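Local coordinates for glutathione S-transferase (Bombyx mori, PDB 4E8H), which binds glutathione and probably catalyses its conjugation to electrophilic compounds, working as a homodimer, at residues Val167-Thr170 and Asn171-Ala174; Gly141-Asn144 and Thr145-Gly149; Glu126-Gln130 and Glu131-Lys135; Glu156-Val160 and Ala161-Ile165. All coordinates share one frame; numbering follows the deposited sequence.

Contact 1: residues Val167-Thr170 and Asn171-Ala174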
loop_
_atom_site.group_PDB
_atom_site.type_symbol
_atom_site.label_atom_id
_atom_site.label_comp_id
_atom_site.label_asym_id
_atom_site.label_seq_id
_atom_site.Cartn_x
_atom_site.Cartn_y
_atom_site.Cartn_z
ATOM N N VAL B 167 15.020 1.848 -3.878
ATOM C CA VAL B 167 14.876 1.862 -5.336
ATOM C C VAL B 167 14.596 3.287 -5.833
ATOM O O VAL B 167 15.208 3.746 -6.801
ATOM C CB VAL B 167 13.771 0.882 -5.824
ATOM C CG1 VAL B 167 13.525 1.042 -7.321
ATOM C CG2 VAL B 167 14.155 -0.560 -5.510
ATOM N N THR B 168 13.688 3.976 -5.145
ATOM C CA THR B 168 13.302 5.344 -5.484
ATOM C C THR B 168 14.455 6.325 -5.291
ATOM O O THR B 168 14.668 7.220 -6.116
ATOM C CB THR B 168 12.063 5.776 -4.666
ATOM O OG1 THR B 168 10.928 5.027 -5.111
ATOM C CG2 THR B 168 11.765 7.265 -4.833
ATOM N N ILE B 169 15.194 6.144 -4.203
ATOM C CA ILE B 169 16.340 6.992 -3.902
ATOM C C ILE B 169 17.458 6.731 -4.913
ATOM O O ILE B 169 18.128 7.670 -5.354
ATOM C CB ILE B 169 16.809 6.824 -2.427
ATOM C CG1 ILE B 169 15.651 7.114 -1.453
ATOM C CG2 ILE B 169 18.012 7.714 -2.118
ATOM C CD1 ILE B 169 14.966 8.481 -1.627
ATOM N N THR B 170 17.634 5.467 -5.300
ATOM C CA THR B 170 18.571 5.114 -6.369
ATOM C C THR B 170 18.188 5.803 -7.685
ATOM O O THR B 170 19.054 6.359 -8.365
ATOM C CB THR B 170 18.678 3.582 -6.570
ATOM O OG1 THR B 170 19.105 2.966 -5.347
ATOM C CG2 THR B 170 19.687 3.239 -7.669
ATOM N N ASN B 171 16.901 5.780 -8.031
ATOM C CA ASN B 171 16.439 6.420 -9.264
ATOM C C ASN B 171 16.708 7.923 -9.305
ATOM O O ASN B 171 17.279 8.422 -10.275
ATOM C CB ASN B 171 14.958 6.136 -9.522
ATOM C CG ASN B 171 14.709 4.725 -10.022
ATOM O OD1 ASN B 171 15.542 4.134 -10.710
ATOM N ND2 ASN B 171 13.551 4.179 -9.679
ATOM N N ILE B 172 16.314 8.633 -8.249
ATOM C CA ILE B 172 16.493 10.088 -8.207
ATOM C C ILE B 172 17.973 10.490 -8.203
ATOM O O ILE B 172 18.342 11.515 -8.779
ATOM C CB ILE B 172 15.672 10.778 -7.073
ATOM C CG1 ILE B 172 16.203 10.414 -5.677
ATOM C CG2 ILE B 172 14.178 10.450 -7.221
ATOM C CD1 ILE B 172 15.638 11.276 -4.547
ATOM N N ASP B 173 18.810 9.671 -7.568
ATOM C CA ASP B 173 20.257 9.855 -7.613
ATOM C C ASP B 173 20.752 9.787 -9.063
ATOM O O ASP B 173 21.478 10.677 -9.517
ATOM C CB ASP B 173 20.959 8.809 -6.742
ATOM C CG ASP B 173 22.466 8.978 -6.721
ATOM O OD1 ASP B 173 22.950 10.038 -6.269
ATOM O OD2 ASP B 173 23.170 8.037 -7.148
ATOM N N ALA B 174 20.330 8.748 -9.785
ATOM C CA ALA B 174 20.661 8.587 -11.204
ATOM C C ALA B 174 20.121 9.718 -12.089
ATOM O O ALA B 174 20.681 9.998 -13.151
ATOM C CB ALA B 174 20.172 7.237 -11.712
HETATM O O HOH W 1 11.209 4.735 -7.955
HETATM O O HOH W 2 21.887 5.730 -8.782
#
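Ile169 and Ile172 project together from one face of helix 160-174 and meet through their outermost methyls, Ile169 CD1 to Ile172 CD1 at 4.1 Å. Ile172 gets there by an uncommon helical torsion: CG1 sits between the backbone N and the carbonyl carbon (chi1 68°), which also lays CG1 against Ile169 O at 3.4 Å. Phe179 from the following loop packs on both isoleucines. On another face of the helix Val167 and Asn171 run alongside each other, the valine CG1 3.9 Å from the amide ND2.

The backbone supplies four regular i to i+4 hydrogen bonds, from Asn171 N to Val167 O through Ala174 N to Thr170 O.

Side-chain polar groups are joined by water. One water donates to Thr168 OG1 (2.9 Å) and accepts from Asn171 ND2 (3.0 Å), so one N-H of the buried amide is taken up by the water while OD1 takes a hydrogen bond from Arg19 NH2 of helix 16-27. A second water donates both to Thr170 O (2.9 Å) and to Asp173 OD2 (3.1 Å), near the exposed end of the helix. Thr170 OG1 turns to Asp205 of helix 201-213.

With helices 93-124 and 201-213 also packed against it, this is the last part of a central, buried helix in the all-helical C-terminal domain of a glutathione transferase; the Asn171 side chain lies about 9 Å from bound glutathione.

Contact 2: residues Gly141-Asn144 and Thr145-Gly149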
loop_
_atom_site.group_PDB
_atom_site.type_symbol
_atom_site.label_atom_id
_atom_site.label_comp_id
_atom_site.label_asym_id
_atom_site.label_seq_id
_atom_site.Cartn_x
_atom_site.Cartn_y
_atom_site.Cartn_z
ATOM N N GLY B 141 11.185 15.121 2.873
ATOM C CA GLY B 141 11.299 15.708 4.211
ATOM C C GLY B 141 10.744 14.784 5.281
ATOM O O GLY B 141 11.355 14.614 6.341
ATOM N N TRP B 142 9.586 14.186 4.996
ATOM C CA TRP B 142 8.995 13.176 5.873
ATOM C C TRP B 142 9.893 11.947 6.044
ATOM O O TRP B 142 10.099 11.486 7.169
ATOM C CB TRP B 142 7.612 12.747 5.371
ATOM C CG TRP B 142 6.551 13.813 5.440
ATOM C CD1 TRP B 142 6.472 14.848 6.332
ATOM C CD2 TRP B 142 5.393 13.922 4.599
ATOM N NE1 TRP B 142 5.351 15.603 6.085
ATOM C CE2 TRP B 142 4.669 15.056 5.031
ATOM C CE3 TRP B 142 4.902 13.176 3.518
ATOM C CZ2 TRP B 142 3.476 15.463 4.419
ATOM C CZ3 TRP B 142 3.715 13.580 2.911
ATOM C CH2 TRP B 142 3.018 14.714 3.364
ATOM N N LEU B 143 10.422 11.420 4.939
ATOM C CA LEU B 143 11.353 10.287 5.001
ATOM C C LEU B 143 12.586 10.630 5.835
ATOM O O LEU B 143 13.033 9.822 6.657
ATOM C CB LEU B 143 11.765 9.818 3.600
ATOM C CG LEU B 143 12.788 8.675 3.486
ATOM C CD1 LEU B 143 12.296 7.373 4.126
ATOM C CD2 LEU B 143 13.158 8.446 2.031
ATOM N N ASN B 144 13.124 11.830 5.621
ATOM C CA ASN B 144 14.244 12.313 6.421
ATOM C C ASN B 144 13.904 12.330 7.913
ATOM O O ASN B 144 14.733 11.962 8.748
ATOM C CB ASN B 144 14.697 13.700 5.963
ATOM C CG ASN B 144 16.051 14.079 6.529
ATOM O OD1 ASN B 144 17.082 13.551 6.109
ATOM N ND2 ASN B 144 16.056 14.992 7.493
ATOM N N THR B 145 12.681 12.747 8.235
ATOM C CA THR B 145 12.193 12.758 9.615
ATOM C C THR B 145 12.020 11.340 10.169
ATOM O O THR B 145 12.355 11.087 11.327
ATOM C CB THR B 145 10.883 13.575 9.745
ATOM O OG1 THR B 145 11.115 14.908 9.278
ATOM C CG2 THR B 145 10.398 13.638 11.197
ATOM N N PHE B 146 11.516 10.419 9.343
ATOM C CA PHE B 146 11.356 9.019 9.760
ATOM C C PHE B 146 12.694 8.436 10.208
ATOM O O PHE B 146 12.743 7.580 11.092
ATOM C CB PHE B 146 10.776 8.138 8.639
ATOM C CG PHE B 146 9.374 8.509 8.206
ATOM C CD1 PHE B 146 8.571 9.355 8.970
ATOM C CD2 PHE B 146 8.849 7.973 7.033
ATOM C CE1 PHE B 146 7.282 9.686 8.555
ATOM C CE2 PHE B 146 7.560 8.291 6.615
ATOM C CZ PHE B 146 6.776 9.149 7.376
ATOM N N LEU B 147 13.772 8.918 9.594
ATOM C CA LEU B 147 15.117 8.424 9.869
ATOM C C LEU B 147 15.836 9.145 11.019
ATOM O O LEU B 147 17.006 8.862 11.292
ATOM C CB LEU B 147 15.957 8.449 8.585
ATOM C CG LEU B 147 15.509 7.477 7.489
ATOM C CD1 LEU B 147 15.997 7.911 6.114
ATOM C CD2 LEU B 147 15.942 6.051 7.804
ATOM N N ASP B 148 15.137 10.056 11.696
ATOM C CA ASP B 148 15.686 10.722 12.881
ATOM C C ASP B 148 15.868 9.717 14.019
ATOM O O ASP B 148 14.890 9.251 14.611
ATOM C CB ASP B 148 14.791 11.883 13.334
ATOM C CG ASP B 148 15.299 12.556 14.602
ATOM O OD1 ASP B 148 16.287 13.317 14.522
ATOM O OD2 ASP B 148 14.703 12.332 15.678
ATOM N N GLY B 149 17.123 9.376 14.301
ATOM C CA GLY B 149 17.461 8.496 15.421
ATOM C C GLY B 149 17.260 7.008 15.186
ATOM O O GLY B 149 17.229 6.225 16.138
#
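Gly141 and Thr145 begin the last turn of helix 130-146, in the helical C-terminal domain of the glutathione transferase fold. Gly141 O is gripped twice by Thr145, by the backbone N and by the hydroxyl OG1, both at 3.0 Å, and the two donors arrive from opposite faces of the carbonyl plane. The threonine torsion makes this possible, with OG1 anti to its own carbonyl carbon (chi1 -57°) and turned back down the helix.

Trp142 comes next. Trp142 O accepts from Phe146 N at 2.8 Å, in the carbonyl plane, and the same oxygen stands over one face of the Phe146 ring, displaced toward the rim. The indole leads off the other way, to helix 93-124, leaving Trp142 CB to touch Phe146 CZ at 4.2 Å. The Phe146 ring also makes a cation-pi contact with Arg102 and an edge-to-face contact with Phe105. Pro54 and Trp69 of the second subunit pack on Trp142 and Phe146 respectively, which places this helix end at the dimer interface.

Leu143 turns inward, toward Ile165 and Ile169 of helix 160-174. Its CG meets Leu147 CD1 at 4.2 Å, and Leu143 O takes Leu147 N at 3.2 Å with a bent angle of 137°.

Asn144 lies just before the helix ends at Phe146. Its side-chain OD1 accepts from Ile185 N of helix 183-196, while Asn144 O holds Leu147 N by a weak second bond of 3.3 Å.

Contact 3: residues Glu126-Gln130 and Glu131-Lys135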
loop_
_atom_site.group_PDB
_atom_site.type_symbol
_atom_site.label_atom_id
_atom_site.label_comp_id
_atom_site.label_asym_id
_atom_site.label_seq_id
_atom_site.Cartn_x
_atom_site.Cartn_y
_atom_site.Cartn_z
ATOM N N GLU B 126 7.896 16.043 -21.432
ATOM C CA GLU B 126 7.367 17.254 -20.815
ATOM C C GLU B 126 8.393 17.854 -19.864
ATOM O O GLU B 126 9.296 17.160 -19.391
ATOM C CB GLU B 126 6.063 16.961 -20.071
ATOM C CG GLU B 126 4.856 16.772 -20.978
ATOM C CD GLU B 126 3.608 16.352 -20.220
ATOM O OE1 GLU B 126 2.931 15.408 -20.676
ATOM O OE2 GLU B 126 3.304 16.960 -19.169
ATOM N N ALA B 127 8.248 19.149 -19.593
ATOM C CA ALA B 127 9.169 19.861 -18.721
ATOM C C ALA B 127 8.968 19.489 -17.255
ATOM O O ALA B 127 7.903 19.010 -16.857
ATOM C CB ALA B 127 9.026 21.364 -18.915
ATOM N N TYR B 128 10.018 19.708 -16.473
ATOM C CA TYR B 128 10.006 19.536 -15.028
ATOM C C TYR B 128 8.992 20.500 -14.404
ATOM O O TYR B 128 9.041 21.710 -14.641
ATOM C CB TYR B 128 11.432 19.776 -14.518
ATOM C CG TYR B 128 11.618 19.946 -13.031
ATOM C CD1 TYR B 128 12.021 18.876 -12.232
ATOM C CD2 TYR B 128 11.448 21.192 -12.428
ATOM C CE1 TYR B 128 12.218 19.038 -10.864
ATOM C CE2 TYR B 128 11.637 21.363 -11.067
ATOM C CZ TYR B 128 12.023 20.284 -10.291
ATOM O OH TYR B 128 12.217 20.457 -8.941
ATOM N N ASP B 129 8.067 19.948 -13.624
ATOM C CA ASP B 129 6.982 20.719 -13.025
ATOM C C ASP B 129 7.248 20.898 -11.530
ATOM O O ASP B 129 7.187 19.934 -10.762
ATOM C CB ASP B 129 5.645 20.009 -13.277
ATOM C CG ASP B 129 4.438 20.798 -12.779
ATOM O OD1 ASP B 129 4.593 21.716 -11.947
ATOM O OD2 ASP B 129 3.315 20.487 -13.227
ATOM N N GLN B 130 7.541 22.138 -11.134
ATOM C CA GLN B 130 7.921 22.471 -9.756
ATOM C C GLN B 130 6.808 22.226 -8.732
ATOM O O GLN B 130 7.085 21.966 -7.559
ATOM C CB GLN B 130 8.422 23.922 -9.676
ATOM C CG GLN B 130 8.993 24.337 -8.316
ATOM C CD GLN B 130 10.134 23.449 -7.852
ATOM O OE1 GLN B 130 11.176 23.363 -8.502
ATOM N NE2 GLN B 130 9.944 22.788 -6.715
ATOM N N GLU B 131 5.557 22.310 -9.181
ATOM C CA GLU B 131 4.406 21.996 -8.339
ATOM C C GLU B 131 4.438 20.528 -7.913
ATOM O O GLU B 131 4.243 20.207 -6.737
ATOM C CB GLU B 131 3.105 22.303 -9.085
ATOM C CG GLU B 131 1.857 22.305 -8.214
ATOM C CD GLU B 131 1.749 23.535 -7.325
ATOM O OE1 GLU B 131 2.400 24.562 -7.619
ATOM O OE2 GLU B 131 1.000 23.474 -6.328
ATOM N N LYS B 132 4.691 19.651 -8.882
ATOM C CA LYS B 132 4.785 18.213 -8.641
ATOM C C LYS B 132 6.054 17.879 -7.862
ATOM O O LYS B 132 6.048 16.984 -7.013
ATOM C CB LYS B 132 4.742 17.442 -9.962
ATOM C CG LYS B 132 3.424 17.570 -10.715
ATOM C CD LYS B 132 3.558 17.094 -12.153
ATOM C CE LYS B 132 2.290 17.353 -12.952
ATOM N NZ LYS B 132 1.170 16.454 -12.554
ATOM N N ALA B 133 7.132 18.604 -8.152
ATOM C CA ALA B 133 8.377 18.481 -7.399
ATOM C C ALA B 133 8.165 18.829 -5.928
ATOM O O ALA B 133 8.627 18.102 -5.050
ATOM C CB ALA B 133 9.454 19.354 -8.004
ATOM N N ASP B 134 7.452 19.927 -5.667
ATOM C CA ASP B 134 7.149 20.352 -4.296
ATOM C C ASP B 134 6.515 19.234 -3.471
ATOM O O ASP B 134 6.897 19.018 -2.319
ATOM C CB ASP B 134 6.241 21.586 -4.289
ATOM C CG ASP B 134 6.970 22.861 -4.678
ATOM O OD1 ASP B 134 8.210 22.836 -4.824
ATOM O OD2 ASP B 134 6.290 23.895 -4.843
ATOM N N LYS B 135 5.552 18.529 -4.067
ATOM C CA LYS B 135 4.903 17.384 -3.421
ATOM C C LYS B 135 5.893 16.269 -3.106
ATOM O O LYS B 135 5.873 15.715 -2.006
ATOM C CB LYS B 135 3.759 16.834 -4.282
ATOM C CG LYS B 135 2.635 17.828 -4.571
ATOM C CD LYS B 135 2.022 18.420 -3.300
ATOM C CE LYS B 135 0.968 17.507 -2.690
ATOM N NZ LYS B 135 0.036 18.294 -1.796
#
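Asp129 caps helix 130-146 by accepting from Glu131 N. The bond to the carboxylate oxygen, Glu131 N to Asp129 OD1, is 3.0 Å long and arrives on the anti side, 31° out of the carboxylate plane; with CG anti to the backbone N (chi1 -176°), the group reaches forward over the first turn. One of the helix's early amides is thereby satisfied by a side chain, while Asp129 O accepts from Ala133 N at 2.9 Å. Gln130 O takes Asp134 N at 2.8 Å to continue the helical pattern.

A second side-chain bond spans the turn. Gln130 is bent at chi2, and its side chain and that of Asp134 cross at about a right angle, amide and carboxylate planes 44° apart. Gln130 NE2 donates to Asp134 OD1 over a short 2.6 Å; the acceptor lies close to the amide plane, but the donor meets the carboxylate from above its plane.

The aliphatic part of Lys132 passes across Asp129 at a slant, CE 3.3 Å from Asp129 OD2. Lys132 NZ stays 4.6 Å from Asp129 OD2, not in contact, so any attraction is probably weak and long-range. On the inner side, Ala133 CB packs on Tyr128 CZ at 3.6 Å, and both side chains also touch Leu117 of helix 93-124.

The chemistry is that of a solvent-facing N-cap: Asp129 takes a backbone N-H at the helix start, where the helix dipole would probably favour its ionised form, Asp134 serves as acceptor for a side-chain amide, and tyrosine and alanine anchor the turn to the preceding helix.

Contact 4: residues Glu156-Val160 and Ala161-Ile165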
loop_
_atom_site.group_PDB
_atom_site.type_symbol
_atom_site.label_atom_id
_atom_site.label_comp_id
_atom_site.label_asym_id
_atom_site.label_seq_id
_atom_site.Cartn_x
_atom_site.Cartn_y
_atom_site.Cartn_z
ATOM N N GLU B 156 16.078 -0.532 14.067
ATOM C CA GLU B 156 17.504 -0.860 14.181
ATOM C C GLU B 156 18.050 -1.735 13.055
ATOM O O GLU B 156 19.248 -1.705 12.767
ATOM C CB GLU B 156 17.806 -1.510 15.540
ATOM C CG GLU B 156 17.695 -0.562 16.737
ATOM C CD GLU B 156 18.576 0.674 16.607
ATOM O OE1 GLU B 156 19.783 0.530 16.310
ATOM O OE2 GLU B 156 18.059 1.793 16.809
ATOM N N ASN B 157 17.173 -2.508 12.423
ATOM C CA ASN B 157 17.587 -3.449 11.387
ATOM C C ASN B 157 16.951 -3.143 10.034
ATOM O O ASN B 157 15.850 -2.591 9.975
ATOM C CB ASN B 157 17.255 -4.880 11.822
ATOM C CG ASN B 157 17.854 -5.234 13.174
ATOM O OD1 ASN B 157 19.073 -5.213 13.351
ATOM N ND2 ASN B 157 16.996 -5.562 14.134
ATOM N N MET B 158 17.649 -3.496 8.955
ATOM C CA MET B 158 17.120 -3.337 7.598
ATOM C C MET B 158 15.905 -4.245 7.385
ATOM O O MET B 158 15.889 -5.390 7.847
ATOM C CB MET B 158 18.203 -3.634 6.552
ATOM C CG MET B 158 17.828 -3.233 5.123
ATOM S SD MET B 158 19.040 -3.712 3.871
ATOM C CE MET B 158 18.764 -5.481 3.770
ATOM N N THR B 159 14.886 -3.719 6.707
ATOM C CA THR B 159 13.663 -4.471 6.419
ATOM C C THR B 159 13.288 -4.355 4.939
ATOM O O THR B 159 13.962 -3.655 4.178
ATOM C CB THR B 159 12.474 -4.004 7.306
ATOM O OG1 THR B 159 12.189 -2.622 7.056
ATOM C CG2 THR B 159 12.784 -4.203 8.788
ATOM N N VAL B 160 12.221 -5.045 4.535
ATOM C CA VAL B 160 11.699 -4.928 3.166
ATOM C C VAL B 160 11.341 -3.479 2.822
ATOM O O VAL B 160 11.408 -3.080 1.656
ATOM C CB VAL B 160 10.483 -5.863 2.901
ATOM C CG1 VAL B 160 10.918 -7.323 2.898
ATOM C CG2 VAL B 160 9.361 -5.628 3.919
ATOM N N ALA B 161 10.977 -2.702 3.842
ATOM C CA ALA B 161 10.662 -1.286 3.673
ATOM C C ALA B 161 11.860 -0.483 3.154
ATOM O O ALA B 161 11.701 0.334 2.247
ATOM C CB ALA B 161 10.122 -0.696 4.966
ATOM N N ASP B 162 13.048 -0.726 3.714
ATOM C CA ASP B 162 14.288 -0.105 3.220
ATOM C C ASP B 162 14.581 -0.485 1.773
ATOM O O ASP B 162 15.018 0.354 0.986
ATOM C CB ASP B 162 15.490 -0.506 4.076
ATOM C CG ASP B 162 15.344 -0.091 5.519
ATOM O OD1 ASP B 162 15.587 1.093 5.830
ATOM O OD2 ASP B 162 14.992 -0.956 6.344
ATOM N N ILE B 163 14.345 -1.751 1.438
ATOM C CA ILE B 163 14.650 -2.277 0.107
ATOM C C ILE B 163 13.800 -1.616 -0.990
ATOM O O ILE B 163 14.335 -1.226 -2.029
ATOM C CB ILE B 163 14.570 -3.837 0.059
ATOM C CG1 ILE B 163 15.559 -4.454 1.063
ATOM C CG2 ILE B 163 14.830 -4.357 -1.361
ATOM C CD1 ILE B 163 15.545 -5.987 1.129
ATOM N N THR B 164 12.494 -1.467 -0.763
ATOM C CA THR B 164 11.629 -0.836 -1.772
ATOM C C THR B 164 11.814 0.686 -1.865
ATOM O O THR B 164 11.797 1.251 -2.962
ATOM C CB THR B 164 10.126 -1.221 -1.621
ATOM O OG1 THR B 164 9.350 -0.527 -2.608
ATOM C CG2 THR B 164 9.598 -0.891 -0.229
ATOM N N ILE B 165 12.004 1.330 -0.714
ATOM C CA ILE B 165 12.254 2.771 -0.655
ATOM C C ILE B 165 13.581 3.133 -1.346
ATOM O O ILE B 165 13.648 4.126 -2.077
ATOM C CB ILE B 165 12.171 3.308 0.809
ATOM C CG1 ILE B 165 10.709 3.318 1.280
ATOM C CG2 ILE B 165 12.784 4.707 0.925
ATOM C CD1 ILE B 165 10.512 3.496 2.785
HETATM O O HOH W 3 13.813 -0.866 8.646
#
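Asp162 OD2, in a buried position, gathers two donors at the start of helix 160-174: Thr159 N at 2.8 Å and a water at 2.6 Å. The reciprocal bond, from Ala161 N to Thr159 OG1, is weak at 3.4 Å, so this capping box is lopsided, with most of its strength on the aspartate side. Together with a hydrophobic staple between Met158 and Ile163, the box is the known N-capping feature of this core helix in glutathione transferases.

The strong bond is nearly straight, 162° at the hydrogen, and uses the anti lone pair of OD2. Asp162 CG lies anti to its carbonyl carbon (chi1 -60°), which swings the carboxylate back toward the loop. The bridging water also donates to Asn157 O and accepts from Thr159 OG1, tying the loop to the box. The other carboxylate oxygen, OD1, accepts from Val153 N and Trp188 NE1, so both oxygens are engaged inside the protein.

Met158 crosses Asp162 obliquely, its CG 3.7 Å from Asp162 CB, then bends at chi3. Val160 and Ile163 face helices 71-82 and 16-27 of the thioredoxin-like domain, while Thr164 packs on glutathione-binding Arg72 and gives its hydroxyl to a hydrogen bond with Asp106. At the far end of the methionine the staple closes, Met158 CE meeting Ile163 CD1 at 4.2 Å, the two side chains crossing at about a right angle.

Overall arrangement
Contacts 3 and 2 are the start and end of helix 130-146, their centres 22 Å apart; contacts 4 and 1 follow in the same order on helix 160-174, adjoining in sequence with centres 15 Å apart. Leu143 is a packing point between the two helices: its CD2 packs on Ile169 CD1 of contact 1 at 4.1 Å and on Ile165 CG2 of contact 4 at 3.9 Å. Contacts 1 and 4 lie behind the glutathione site: the Thr164 side chain, about 7 Å from the ligand, packs on glutathione-binding Arg72, and the Thr168 side chain is about 6 Å from Arg72's. Contact 2 instead faces the second subunit, and contact 3 lies at the surface, away from both.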